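Local atomic coordinates of effector protein B, substrate of the Dot/Icm secretion system (PDB entry 4JVS), a protein that probably acts as a GTPase-activating protein toward a host Rab GTPase, this chain being the GAP domain of a larger Legionella effector secreted through the Dot/Icm system. Residues G109-A114 against L246-F251. Residues are numbered along the deposited sequence; the frame is centred on the assembly and turned at random.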
# COMPACT_ATOMS: atom_id res chain seq x y z
N GLY A 109 10.33 -7.32 2.63
CA GLY A 109 10.47 -8.37 1.65
C GLY A 109 11.05 -8.13 0.28
O GLY A 109 11.22 -9.05 -0.46
N HIS A 110 11.37 -6.89 -0.03
CA HIS A 110 11.96 -6.53 -1.29
C HIS A 110 13.17 -5.73 -1.04
O HIS A 110 13.25 -5.01 -0.09
CB HIS A 110 11.01 -5.68 -2.08
CG HIS A 110 9.96 -6.45 -2.81
ND1 HIS A 110 10.12 -6.86 -4.03
CD2 HIS A 110 8.72 -6.85 -2.43
CE1 HIS A 110 9.04 -7.49 -4.43
NE2 HIS A 110 8.20 -7.48 -3.45
N ALA A 111 14.13 -5.80 -1.92
CA ALA A 111 15.31 -4.98 -1.79
C ALA A 111 15.35 -4.02 -2.94
O ALA A 111 14.78 -4.27 -3.96
CB ALA A 111 16.54 -5.84 -1.77
N TYR A 112 15.96 -2.88 -2.75
CA TYR A 112 15.96 -1.92 -3.80
C TYR A 112 16.84 -2.43 -4.86
O TYR A 112 17.94 -2.79 -4.62
CB TYR A 112 16.48 -0.60 -3.30
CG TYR A 112 16.62 0.42 -4.36
CD1 TYR A 112 17.82 0.65 -4.94
CD2 TYR A 112 15.56 1.13 -4.76
CE1 TYR A 112 17.96 1.58 -5.92
CE2 TYR A 112 15.69 2.06 -5.73
CZ TYR A 112 16.89 2.27 -6.31
OH TYR A 112 17.00 3.21 -7.28
N ILE A 113 16.31 -2.45 -6.06
CA ILE A 113 17.06 -2.79 -7.22
C ILE A 113 16.88 -1.60 -8.08
O ILE A 113 15.79 -1.18 -8.31
CB ILE A 113 16.49 -4.03 -7.86
CG1 ILE A 113 17.22 -5.25 -7.36
CG2 ILE A 113 16.74 -4.00 -9.33
CD1 ILE A 113 16.49 -5.98 -6.29
N ALA A 114 17.96 -1.00 -8.51
CA ALA A 114 17.85 0.23 -9.28
C ALA A 114 17.44 -0.07 -10.71
O ALA A 114 17.06 0.82 -11.48
CB ALA A 114 19.16 0.99 -9.26
N LEU A 246 19.83 -10.00 -4.71
CA LEU A 246 19.86 -11.08 -5.69
C LEU A 246 18.60 -11.94 -5.61
O LEU A 246 18.02 -12.30 -6.64
CB LEU A 246 21.12 -11.93 -5.51
CG LEU A 246 22.48 -11.34 -5.91
CD1 LEU A 246 23.60 -12.20 -5.38
CD2 LEU A 246 22.59 -11.23 -7.41
N ALA A 247 18.19 -12.28 -4.39
CA ALA A 247 16.97 -13.05 -4.13
C ALA A 247 15.73 -12.29 -4.60
O ALA A 247 14.80 -12.89 -5.14
CB ALA A 247 16.85 -13.37 -2.65
N THR A 248 15.71 -10.98 -4.36
CA THR A 248 14.66 -10.12 -4.88
C THR A 248 14.52 -10.27 -6.40
O THR A 248 13.40 -10.36 -6.92
CB THR A 248 14.92 -8.64 -4.53
OG1 THR A 248 14.90 -8.49 -3.11
CG2 THR A 248 13.85 -7.74 -5.13
N ILE A 249 15.65 -10.32 -7.10
CA ILE A 249 15.65 -10.48 -8.55
C ILE A 249 15.10 -11.86 -8.95
O ILE A 249 14.22 -11.96 -9.80
CB ILE A 249 17.07 -10.27 -9.15
CG1 ILE A 249 17.50 -8.80 -9.02
CG2 ILE A 249 17.10 -10.68 -10.60
CD1 ILE A 249 18.92 -8.50 -9.47
N CYS A 250 15.61 -12.91 -8.32
CA CYS A 250 15.14 -14.26 -8.58
C CYS A 250 13.63 -14.41 -8.38
O CYS A 250 12.94 -14.97 -9.24
CB CYS A 250 15.88 -15.25 -7.68
SG CYS A 250 17.57 -15.46 -8.17
N PHE A 251 13.13 -13.93 -7.24
CA PHE A 251 11.71 -13.99 -6.94
C PHE A 251 10.88 -13.27 -7.99
O PHE A 251 9.75 -13.67 -8.27
CB PHE A 251 11.42 -13.39 -5.57
CG PHE A 251 11.78 -14.29 -4.44
CD1 PHE A 251 11.66 -15.65 -4.56
CD2 PHE A 251 12.24 -13.76 -3.24
CE1 PHE A 251 11.99 -16.48 -3.51
CE2 PHE A 251 12.57 -14.59 -2.19
CZ PHE A 251 12.44 -15.95 -2.33
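Thr248 faces Ala111 and Ile113 where a short strand of the LepB-type GAP domain, 110-111, and the chain running on from it lie over helix 243-253. The strand pairs antiparallel with 106-107; it falls in the N-terminal and the helix in the C-terminal subdomain of the LepB GAP family, so the contact joins a piece of each.

Thr248 has the largest share of the contact. Thr248 CB lies 3.6 Å from Ile113 CD1, and there the chain forks into a polar and an apolar branch. OG1 stands beside the backbone N (chi1 -63°), a position from which it bonds the carbonyl O of Asp244, one turn earlier in the helix. Since that carbonyl can only accept, the hydroxyl proton goes to it, and Thr248 OG1 can still accept the N-H of Ala111, N to OG1 3.0 Å, in a weak, bent hydrogen bond (133° at the hydrogen). Threonine thus suits this buried place, offering a weak acceptor to the Ala111 N-H while its methyl packs. Ala111, with a lone methyl pointing at the helix, puts CB 3.4 Å from Thr248 OG1.

The other branch, CG2, meets Ile113 CD1, the two side chains running past each other in opposite directions. Ile113 also reaches the next helix residue, its CG1 3.9 Å from CG1 of Ile249, a branched apolar pair suited to the interior. On the strand side, Thr248 CG2 approaches the His110 ring obliquely, 4.0 Å from ND1.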